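Side-chain contacts in putative primosome component (Streptococcus pyogenes serotype M3, PDB 2QGZ), which probably acts in primosome assembly as a helicase loader of the DnaI type, built on an ATP-binding P-loop NTPase fold: residues V239-R244 with T251-N256; Y243-E248 with R286-E291; Y257-L262 with R280-V285. One frame throughout, in Å; residues are numbered along the deposited sequence.

Contact 1 (V239-R244 with T251-N256); sequences VILQYR and TFFTSN
Arg244 and Thr251 meet with the hydroxyl of Thr251 lying at the edge of the guanidinium group. NE of Arg244 donates to OG1 of Thr251 over 2.8 Å with an N-H...O angle of 155°, and the oxygen sits only 7° out of the guanidinium plane. The arginine chain runs extended through chi2 and then folds at chi3 (76°), which turns NE toward the threonine while CD remains 3.5 Å from the same OG1. The rest of the group is held as well: NH1 binds the backbone carbonyls of Lys213 and Val215, and NH2 binds that of Pro250. With all three nitrogens engaged, the buried guanidinium has its rotation fixed. The Thr251 hydroxyl is bonded in turn to the carbonyl of Leu249. Helix 237-247 here packs beside the start of strand 251-255, a central strand of the parallel sheet in this P-loop NTPase fold, and the short connection between them brings the CA atoms of Arg244 and Thr251 to 7.6 Å. The two axes run closer to antiparallel than parallel. Further along, Leu241 and Phe253 reach for each other from opposite directions. CD1 of Leu241 stands 4.2 Å from CZ of Phe253, near the ring plane, so the methyl meets the CZ edge of the phenyl group. The same methyl approaches Thr251 CG2 at 4.3 Å. Leu241 also leans on Val285 and Leu288 of helix 281-288, while Phe253 touches Leu220 on the adjoining strand.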
loop_
_atom_site.group_PDB
_atom_site.type_symbol
_atom_site.label_atom_id
_atom_site.label_comp_id
_atom_site.label_asym_id
_atom_site.label_seq_id
_atom_site.Cartn_x
_atom_site.Cartn_y
_atom_site.Cartn_z
ATOM N N VAL A 239 0.374 -2.895 -15.752
ATOM C CA VAL A 239 -1.019 -3.122 -16.112
ATOM C C VAL A 239 -1.951 -2.957 -14.917
ATOM O O VAL A 239 -3.031 -2.385 -15.046
ATOM C CB VAL A 239 -1.218 -4.523 -16.729
ATOM C CG1 VAL A 239 -2.649 -4.668 -17.270
ATOM C CG2 VAL A 239 -0.225 -4.725 -17.853
ATOM N N ILE A 240 -1.535 -3.464 -13.759
ATOM C CA ILE A 240 -2.346 -3.337 -12.561
ATOM C C ILE A 240 -2.529 -1.857 -12.253
ATOM O O ILE A 240 -3.637 -1.408 -11.994
ATOM C CB ILE A 240 -1.681 -4.034 -11.341
ATOM C CG1 ILE A 240 -1.835 -5.553 -11.459
ATOM C CG2 ILE A 240 -2.307 -3.538 -10.032
ATOM C CD1 ILE A 240 -1.111 -6.313 -10.365
ATOM N N LEU A 241 -1.444 -1.097 -12.286
ATOM C CA LEU A 241 -1.538 0.323 -11.993
ATOM C C LEU A 241 -2.409 1.021 -13.035
ATOM O O LEU A 241 -3.298 1.812 -12.689
ATOM C CB LEU A 241 -0.136 0.940 -11.930
ATOM C CG LEU A 241 0.488 1.175 -10.537
ATOM C CD1 LEU A 241 -0.017 0.173 -9.510
ATOM C CD2 LEU A 241 2.011 1.123 -10.649
ATOM N N GLN A 242 -2.177 0.709 -14.307
ATOM C CA GLN A 242 -2.950 1.301 -15.399
ATOM C C GLN A 242 -4.441 1.084 -15.169
ATOM O O GLN A 242 -5.238 2.009 -15.263
ATOM C CB GLN A 242 -2.550 0.659 -16.721
ATOM C CG GLN A 242 -3.341 1.129 -17.898
ATOM C CD GLN A 242 -2.854 0.503 -19.187
ATOM O OE1 GLN A 242 -2.947 1.102 -20.255
ATOM N NE2 GLN A 242 -2.347 -0.715 -19.095
ATOM N N TYR A 243 -4.812 -0.148 -14.856
ATOM C CA TYR A 243 -6.200 -0.478 -14.608
ATOM C C TYR A 243 -6.777 0.255 -13.396
ATOM O O TYR A 243 -7.941 0.664 -13.416
ATOM C CB TYR A 243 -6.340 -1.985 -14.419
ATOM C CG TYR A 243 -7.693 -2.420 -13.922
ATOM C CD1 TYR A 243 -7.946 -2.539 -12.556
ATOM C CD2 TYR A 243 -8.718 -2.728 -14.816
ATOM C CE1 TYR A 243 -9.191 -2.959 -12.088
ATOM C CE2 TYR A 243 -9.968 -3.155 -14.368
ATOM C CZ TYR A 243 -10.200 -3.266 -13.001
ATOM O OH TYR A 243 -11.436 -3.667 -12.546
ATOM N N ARG A 244 -5.980 0.422 -12.341
ATOM C CA ARG A 244 -6.485 1.111 -11.165
ATOM C C ARG A 244 -6.601 2.611 -11.437
ATOM O O ARG A 244 -7.447 3.287 -10.849
ATOM C CB ARG A 244 -5.618 0.798 -9.931
ATOM C CG ARG A 244 -5.758 -0.660 -9.468
ATOM C CD ARG A 244 -4.933 -0.984 -8.210
ATOM N NE ARG A 244 -5.543 -0.448 -6.998
ATOM C CZ ARG A 244 -6.615 -0.959 -6.397
ATOM N NH1 ARG A 244 -7.211 -2.035 -6.885
ATOM N NH2 ARG A 244 -7.104 -0.383 -5.310
ATOM N N THR A 251 -4.644 3.523 -4.406
ATOM C CA THR A 251 -3.501 2.628 -4.362
ATOM C C THR A 251 -2.395 3.241 -3.522
ATOM O O THR A 251 -2.025 4.397 -3.721
ATOM C CB THR A 251 -3.001 2.382 -5.786
ATOM O OG1 THR A 251 -4.111 1.965 -6.595
ATOM C CG2 THR A 251 -1.913 1.318 -5.810
ATOM N N PHE A 252 -1.884 2.470 -2.568
ATOM C CA PHE A 252 -0.819 2.950 -1.696
ATOM C C PHE A 252 0.468 2.168 -1.950
ATOM O O PHE A 252 0.443 1.124 -2.588
ATOM C CB PHE A 252 -1.216 2.783 -0.227
ATOM C CG PHE A 252 -2.436 3.565 0.172
ATOM C CD1 PHE A 252 -3.682 3.269 -0.373
ATOM C CD2 PHE A 252 -2.339 4.596 1.106
ATOM C CE1 PHE A 252 -4.820 3.991 0.009
ATOM C CE2 PHE A 252 -3.468 5.324 1.493
ATOM C CZ PHE A 252 -4.711 5.022 0.946
ATOM N N PHE A 253 1.589 2.681 -1.452
ATOM C CA PHE A 253 2.880 2.020 -1.608
ATOM C C PHE A 253 3.766 2.347 -0.413
ATOM O O PHE A 253 3.527 3.318 0.297
ATOM C CB PHE A 253 3.643 2.524 -2.846
ATOM C CG PHE A 253 2.836 2.584 -4.108
ATOM C CD1 PHE A 253 1.944 3.630 -4.333
ATOM C CD2 PHE A 253 3.014 1.617 -5.104
ATOM C CE1 PHE A 253 1.237 3.723 -5.539
ATOM C CE2 PHE A 253 2.311 1.696 -6.321
ATOM C CZ PHE A 253 1.421 2.754 -6.538
ATOM N N THR A 254 4.787 1.530 -0.198
ATOM C CA THR A 254 5.779 1.790 0.843
ATOM C C THR A 254 7.089 1.490 0.114
ATOM O O THR A 254 7.129 0.645 -0.786
ATOM C CB THR A 254 5.679 0.847 2.059
ATOM O OG1 THR A 254 5.961 -0.484 1.644
ATOM C CG2 THR A 254 4.297 0.901 2.689
ATOM N N SER A 255 8.163 2.162 0.489
ATOM C CA SER A 255 9.423 1.924 -0.193
ATOM C C SER A 255 10.603 2.482 0.601
ATOM O O SER A 255 10.421 3.278 1.521
ATOM C CB SER A 255 9.364 2.583 -1.582
ATOM O OG SER A 255 10.568 2.405 -2.306
ATOM N N ASN A 256 11.811 2.048 0.249
ATOM C CA ASN A 256 13.018 2.543 0.901
ATOM C C ASN A 256 13.506 3.760 0.117
ATOM O O ASN A 256 14.365 4.508 0.587
ATOM C CB ASN A 256 14.115 1.476 0.906
ATOM C CG ASN A 256 13.777 0.294 1.787
ATOM O OD1 ASN A 256 13.481 0.455 2.967
ATOM N ND2 ASN A 256 13.827 -0.904 1.220
#

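Contact 2 (Y243-E248 with R286-E291)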
loop_
_atom_site.group_PDB
_atom_site.type_symbol
_atom_site.label_atom_id
_atom_site.label_comp_id
_atom_site.label_asym_id
_atom_site.label_seq_id
_atom_site.Cartn_x
_atom_site.Cartn_y
_atom_site.Cartn_z
ATOM N N TYR A 243 -4.812 -0.148 -14.856
ATOM C CA TYR A 243 -6.200 -0.478 -14.608
ATOM C C TYR A 243 -6.777 0.255 -13.396
ATOM O O TYR A 243 -7.941 0.664 -13.416
ATOM C CB TYR A 243 -6.340 -1.985 -14.419
ATOM C CG TYR A 243 -7.693 -2.420 -13.922
ATOM C CD1 TYR A 243 -7.946 -2.539 -12.556
ATOM C CD2 TYR A 243 -8.718 -2.728 -14.816
ATOM C CE1 TYR A 243 -9.191 -2.959 -12.088
ATOM C CE2 TYR A 243 -9.968 -3.155 -14.368
ATOM C CZ TYR A 243 -10.200 -3.266 -13.001
ATOM O OH TYR A 243 -11.436 -3.667 -12.546
ATOM N N ARG A 244 -5.980 0.422 -12.341
ATOM C CA ARG A 244 -6.485 1.111 -11.165
ATOM C C ARG A 244 -6.601 2.611 -11.437
ATOM O O ARG A 244 -7.447 3.287 -10.849
ATOM C CB ARG A 244 -5.618 0.798 -9.931
ATOM C CG ARG A 244 -5.758 -0.660 -9.468
ATOM C CD ARG A 244 -4.933 -0.984 -8.210
ATOM N NE ARG A 244 -5.543 -0.448 -6.998
ATOM C CZ ARG A 244 -6.615 -0.959 -6.397
ATOM N NH1 ARG A 244 -7.211 -2.035 -6.885
ATOM N NH2 ARG A 244 -7.104 -0.383 -5.310
ATOM N N MET A 245 -5.781 3.130 -12.347
ATOM C CA MET A 245 -5.876 4.548 -12.700
ATOM C C MET A 245 -7.229 4.785 -13.379
ATOM O O MET A 245 -7.986 5.674 -12.986
ATOM C CB MET A 245 -4.742 4.968 -13.652
ATOM C CG MET A 245 -3.544 5.620 -12.952
ATOM S SD MET A 245 -2.142 6.042 -14.027
ATOM C CE MET A 245 -2.806 7.478 -14.845
ATOM N N LEU A 246 -7.539 3.974 -14.386
ATOM C CA LEU A 246 -8.801 4.099 -15.113
ATOM C C LEU A 246 -10.003 3.830 -14.223
ATOM O O LEU A 246 -11.016 4.506 -14.326
ATOM C CB LEU A 246 -8.839 3.131 -16.298
ATOM C CG LEU A 246 -8.051 3.507 -17.546
ATOM C CD1 LEU A 246 -7.915 2.289 -18.445
ATOM C CD2 LEU A 246 -8.764 4.633 -18.272
ATOM N N GLU A 247 -9.887 2.839 -13.349
ATOM C CA GLU A 247 -10.976 2.475 -12.453
ATOM C C GLU A 247 -11.085 3.361 -11.205
ATOM O O GLU A 247 -11.977 3.166 -10.381
ATOM C CB GLU A 247 -10.813 1.015 -12.025
ATOM C CG GLU A 247 -11.235 -0.018 -13.059
ATOM C CD GLU A 247 -12.682 -0.425 -12.880
ATOM O OE1 GLU A 247 -13.148 -0.414 -11.714
ATOM O OE2 GLU A 247 -13.348 -0.770 -13.883
ATOM N N GLU A 248 -10.176 4.320 -11.061
ATOM C CA GLU A 248 -10.183 5.219 -9.904
ATOM C C GLU A 248 -10.206 4.440 -8.591
ATOM O O GLU A 248 -11.080 4.639 -7.749
ATOM C CB GLU A 248 -11.389 6.168 -9.964
ATOM C CG GLU A 248 -11.465 6.992 -11.249
ATOM C CD GLU A 248 -12.700 7.887 -11.320
ATOM O OE1 GLU A 248 -13.808 7.425 -10.964
ATOM O OE2 GLU A 248 -12.567 9.054 -11.750
ATOM N N ARG A 286 3.258 8.173 -9.393
ATOM C CA ARG A 286 3.126 9.577 -9.017
ATOM C C ARG A 286 1.707 10.073 -9.197
ATOM O O ARG A 286 1.283 11.020 -8.543
ATOM C CB ARG A 286 4.050 10.467 -9.853
ATOM C CG ARG A 286 5.538 10.257 -9.641
ATOM C CD ARG A 286 6.322 11.358 -10.346
ATOM N NE ARG A 286 7.765 11.235 -10.140
ATOM C CZ ARG A 286 8.559 10.409 -10.820
ATOM N NH1 ARG A 286 8.058 9.623 -11.769
ATOM N NH2 ARG A 286 9.857 10.358 -10.540
ATOM N N TYR A 287 0.965 9.449 -10.096
ATOM C CA TYR A 287 -0.402 9.887 -10.322
ATOM C C TYR A 287 -1.346 9.316 -9.257
ATOM O O TYR A 287 -2.267 9.997 -8.807
ATOM C CB TYR A 287 -0.846 9.490 -11.737
ATOM C CG TYR A 287 -2.303 9.754 -12.024
ATOM C CD1 TYR A 287 -3.277 8.816 -11.691
ATOM C CD2 TYR A 287 -2.715 10.957 -12.582
ATOM C CE1 TYR A 287 -4.626 9.071 -11.903
ATOM C CE2 TYR A 287 -4.065 11.227 -12.797
ATOM C CZ TYR A 287 -5.015 10.281 -12.451
ATOM O OH TYR A 287 -6.357 10.554 -12.619
ATOM N N LEU A 288 -1.095 8.078 -8.838
ATOM C CA LEU A 288 -1.932 7.411 -7.843
ATOM C C LEU A 288 -1.661 7.772 -6.383
ATOM O O LEU A 288 -2.569 7.692 -5.551
ATOM C CB LEU A 288 -1.805 5.895 -7.992
ATOM C CG LEU A 288 -2.364 5.284 -9.269
ATOM C CD1 LEU A 288 -1.721 3.938 -9.527
ATOM C CD2 LEU A 288 -3.866 5.163 -9.136
ATOM N N ALA A 289 -0.437 8.178 -6.057
ATOM C CA ALA A 289 -0.137 8.480 -4.657
ATOM C C ALA A 289 0.759 9.684 -4.387
ATOM O O ALA A 289 1.600 10.049 -5.203
ATOM C CB ALA A 289 0.460 7.247 -4.002
ATOM N N ARG A 290 0.570 10.295 -3.224
ATOM C CA ARG A 290 1.363 11.450 -2.823
ATOM C C ARG A 290 2.527 10.954 -1.972
ATOM O O ARG A 290 2.348 10.116 -1.096
ATOM C CB ARG A 290 0.492 12.436 -2.043
ATOM C CG ARG A 290 -0.561 13.139 -2.908
ATOM C CD ARG A 290 0.097 14.172 -3.846
ATOM N NE ARG A 290 -0.782 14.636 -4.924
ATOM C CZ ARG A 290 -1.107 13.914 -5.998
ATOM N NH1 ARG A 290 -0.630 12.683 -6.151
ATOM N NH2 ARG A 290 -1.906 14.426 -6.928
ATOM N N GLU A 291 3.717 11.471 -2.243
ATOM C CA GLU A 291 4.934 11.068 -1.539
ATOM C C GLU A 291 5.021 11.618 -0.118
ATOM O O GLU A 291 4.769 12.795 0.103
ATOM C CB GLU A 291 6.141 11.544 -2.339
ATOM C CG GLU A 291 7.442 10.825 -2.075
ATOM C CD GLU A 291 8.605 11.451 -2.847
ATOM O OE1 GLU A 291 9.643 10.775 -3.019
ATOM O OE2 GLU A 291 8.482 12.624 -3.275
HETATM O O HOH W 1 -7.906 8.555 -11.383
#
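The methyl of Met245 lies over the ring of Tyr287: CE is 3.7 Å from the ring centroid and 23° off the normal, a CH-pi contact displaced toward the CD1 side. The sulfur of the same residue is 4.6 Å from the centroid, so placed that it views the ring obliquely and completes a Met-aromatic contact. Met245 runs extended about chi2 and bends at chi3 (75°), which folds CE back over the face after CG has already touched the ring at CD1, 3.4 Å away. That CG has a second neighbour, CD2 of Leu288 at 3.9 Å, and so touches both an aromatic carbon and a leucine methyl, from consecutive residues of helix 281-288. The tyrosine comes to the methionine because its CG stands anti to the backbone N (chi1 173°), pointing the ring out toward helix 237-247. A water links the backbone O of Met245, to which it donates, with OH of Tyr287, 2.8 Å away and in the plane of the ring. Lys153 makes a cation-pi contact with this ring too, while Leu288 reaches inward to Thr251. Beyond Met245, Glu248 takes positive phi and its N bonds back to O of Met245, part of the Schellman motif that ends helix 237-247. The segment 286-291 passes directly from helix into the edge strand 289-293, so the contact sets two neighbouring helices side by side on one face of the parallel sheet, the layered alpha/beta arrangement of P-loop NTPases.

Contact 3 (Y257-L262 with R280-V285); sequences YSFADL and RVMERV
Two bends, at chi2 (57°) and chi3 (-116°), curl the chain of Met282 so that its sulfur and methyl face Leu262 and Phe259, two residues on one side of the short helix 259-263. This is helix-to-helix packing within the alpha/beta P-loop NTPase fold: helix 259-263, which follows soon after strand 251-255, rests against helix 281-288, and the CA atoms of Phe259 and Met282 come within 7.9 Å. SD of Met282 is 3.6 Å from CD2 of Leu262. Its CE is shared, lying 3.7 Å from that same CD2 and equally far from CD1 of Phe259. The methionine tip thus touches a leucine branch and an aromatic ring one turn of helix apart. A turn further along helix 281-288, Val285 takes the next position on the phenylalanine; both it and Met282 approach the ring at a slant, without stacking. Tyr156 of strand 154-158 adjoins this group, its ring meeting that of Phe259 with the planes at about 45°, and it also touches Leu262 and Val285. Trp266, in the loop past helix 259-263, packs on Met282. Ser258 occupies the N-cap of the short helix, where its OG accepts a weak bond from N of Asp261. One residue on, N of Phe259 probably bonds to OE1 of Glu291, though the local geometry is tight and the detail doubtful. Farther out along the ring than CD1, CE1 of Phe259 meets CG1 of Val285 at 3.7 Å.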
loop_
_atom_site.group_PDB
_atom_site.type_symbol
_atom_site.label_atom_id
_atom_site.label_comp_id
_atom_site.label_asym_id
_atom_site.label_seq_id
_atom_site.Cartn_x
_atom_site.Cartn_y
_atom_site.Cartn_z
ATOM N N TYR A 257 12.929 3.965 -1.068
ATOM C CA TYR A 257 13.321 5.066 -1.940
ATOM C C TYR A 257 12.205 6.063 -2.202
ATOM O O TYR A 257 11.031 5.704 -2.236
ATOM C CB TYR A 257 13.782 4.523 -3.298
ATOM C CG TYR A 257 14.730 3.347 -3.223
ATOM C CD1 TYR A 257 16.056 3.512 -2.803
ATOM C CD2 TYR A 257 14.298 2.062 -3.555
ATOM C CE1 TYR A 257 16.924 2.420 -2.717
ATOM C CE2 TYR A 257 15.156 0.968 -3.470
ATOM C CZ TYR A 257 16.464 1.153 -3.051
ATOM O OH TYR A 257 17.302 0.066 -2.955
ATOM N N SER A 258 12.588 7.317 -2.411
ATOM C CA SER A 258 11.643 8.382 -2.724
ATOM C C SER A 258 11.313 8.201 -4.203
ATOM O O SER A 258 11.867 7.312 -4.850
ATOM C CB SER A 258 12.304 9.743 -2.529
ATOM O OG SER A 258 13.357 9.922 -3.467
ATOM N N PHE A 259 10.424 9.035 -4.737
ATOM C CA PHE A 259 10.061 8.940 -6.148
ATOM C C PHE A 259 11.304 8.976 -7.020
ATOM O O PHE A 259 11.594 8.028 -7.753
ATOM C CB PHE A 259 9.147 10.092 -6.564
ATOM C CG PHE A 259 7.708 9.895 -6.197
ATOM C CD1 PHE A 259 7.180 8.613 -6.043
ATOM C CD2 PHE A 259 6.867 10.989 -6.047
ATOM C CE1 PHE A 259 5.836 8.428 -5.748
ATOM C CE2 PHE A 259 5.524 10.817 -5.753
ATOM C CZ PHE A 259 5.007 9.533 -5.604
ATOM N N ALA A 260 12.039 10.079 -6.922
ATOM C CA ALA A 260 13.250 10.291 -7.702
ATOM C C ALA A 260 14.265 9.162 -7.580
ATOM O O ALA A 260 14.860 8.759 -8.574
ATOM C CB ALA A 260 13.887 11.612 -7.305
ATOM N N ASP A 261 14.463 8.659 -6.365
ATOM C CA ASP A 261 15.414 7.573 -6.135
ATOM C C ASP A 261 14.900 6.237 -6.662
ATOM O O ASP A 261 15.685 5.387 -7.088
ATOM C CB ASP A 261 15.725 7.429 -4.637
ATOM C CG ASP A 261 16.903 8.292 -4.184
ATOM O OD1 ASP A 261 16.811 9.542 -4.248
ATOM O OD2 ASP A 261 17.926 7.710 -3.754
ATOM N N LEU A 262 13.585 6.041 -6.619
ATOM C CA LEU A 262 13.002 4.791 -7.093
ATOM C C LEU A 262 13.172 4.680 -8.597
ATOM O O LEU A 262 13.504 3.618 -9.119
ATOM C CB LEU A 262 11.513 4.715 -6.750
ATOM C CG LEU A 262 10.827 3.460 -7.301
ATOM C CD1 LEU A 262 11.506 2.218 -6.735
ATOM C CD2 LEU A 262 9.344 3.481 -6.966
ATOM N N ARG A 280 7.036 4.852 -17.705
ATOM C CA ARG A 280 5.669 5.326 -17.553
ATOM C C ARG A 280 5.021 4.649 -16.345
ATOM O O ARG A 280 3.971 5.074 -15.869
ATOM C CB ARG A 280 4.844 5.080 -18.827
ATOM C CG ARG A 280 4.601 3.625 -19.202
ATOM C CD ARG A 280 3.453 3.548 -20.203
ATOM N NE ARG A 280 3.174 2.189 -20.656
ATOM C CZ ARG A 280 2.064 1.832 -21.296
ATOM N NH1 ARG A 280 1.125 2.733 -21.558
ATOM N NH2 ARG A 280 1.888 0.574 -21.673
ATOM N N VAL A 281 5.660 3.594 -15.851
ATOM C CA VAL A 281 5.162 2.892 -14.677
ATOM C C VAL A 281 5.359 3.824 -13.490
ATOM O O VAL A 281 4.561 3.841 -12.557
ATOM C CB VAL A 281 5.941 1.587 -14.417
ATOM C CG1 VAL A 281 7.408 1.893 -14.220
ATOM C CG2 VAL A 281 5.387 0.889 -13.195
ATOM N N MET A 282 6.425 4.616 -13.553
ATOM C CA MET A 282 6.753 5.563 -12.499
ATOM C C MET A 282 5.795 6.760 -12.535
ATOM O O MET A 282 5.523 7.379 -11.505
ATOM C CB MET A 282 8.205 6.030 -12.660
ATOM C CG MET A 282 8.846 6.569 -11.396
ATOM S SD MET A 282 8.831 5.374 -10.030
ATOM C CE MET A 282 7.767 6.240 -8.876
ATOM N N GLU A 283 5.282 7.085 -13.718
ATOM C CA GLU A 283 4.343 8.200 -13.854
ATOM C C GLU A 283 2.980 7.798 -13.285
ATOM O O GLU A 283 2.197 8.647 -12.869
ATOM C CB GLU A 283 4.204 8.608 -15.327
ATOM N N ARG A 284 2.701 6.499 -13.274
ATOM C CA ARG A 284 1.440 6.010 -12.738
ATOM C C ARG A 284 1.495 6.034 -11.210
ATOM O O ARG A 284 0.492 6.312 -10.546
ATOM C CB ARG A 284 1.153 4.592 -13.236
ATOM C CG ARG A 284 0.923 4.492 -14.740
ATOM C CD ARG A 284 0.297 3.157 -15.091
ATOM N NE ARG A 284 0.202 2.936 -16.533
ATOM C CZ ARG A 284 -0.653 3.551 -17.346
ATOM N NH1 ARG A 284 -1.514 4.446 -16.878
ATOM N NH2 ARG A 284 -0.654 3.250 -18.635
ATOM N N VAL A 285 2.670 5.745 -10.654
ATOM C CA VAL A 285 2.837 5.776 -9.210
ATOM C C VAL A 285 2.611 7.211 -8.729
ATOM O O VAL A 285 1.853 7.442 -7.784
ATOM C CB VAL A 285 4.252 5.324 -8.788
ATOM C CG1 VAL A 285 4.385 5.386 -7.279
ATOM C CG2 VAL A 285 4.512 3.912 -9.266
#

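In the fold
Reading from the N terminus, the first segment involved is on helix 237-247, after which the chain turns back tightly onto strand 251-255, closing contact 1 over a short connection. The chain leaves that strand into helix 259-263, where contact 3 opens; it closes at helix 281-288 after a partly unmodelled loop. Contact 2 starts on helix 237-247 as well and closes at the end of helix 281-288, so contact 3 is nested inside its larger loop, while contacts 1 and 3 stand in series. Leu241 CG against Leu288 CD1 (3.7 Å) joins contacts 1 and 2, and Phe253 CE1 against Val285 CG1 (4.0 Å) joins 1 and 3. Together they seat three helices beside the parallel sheet.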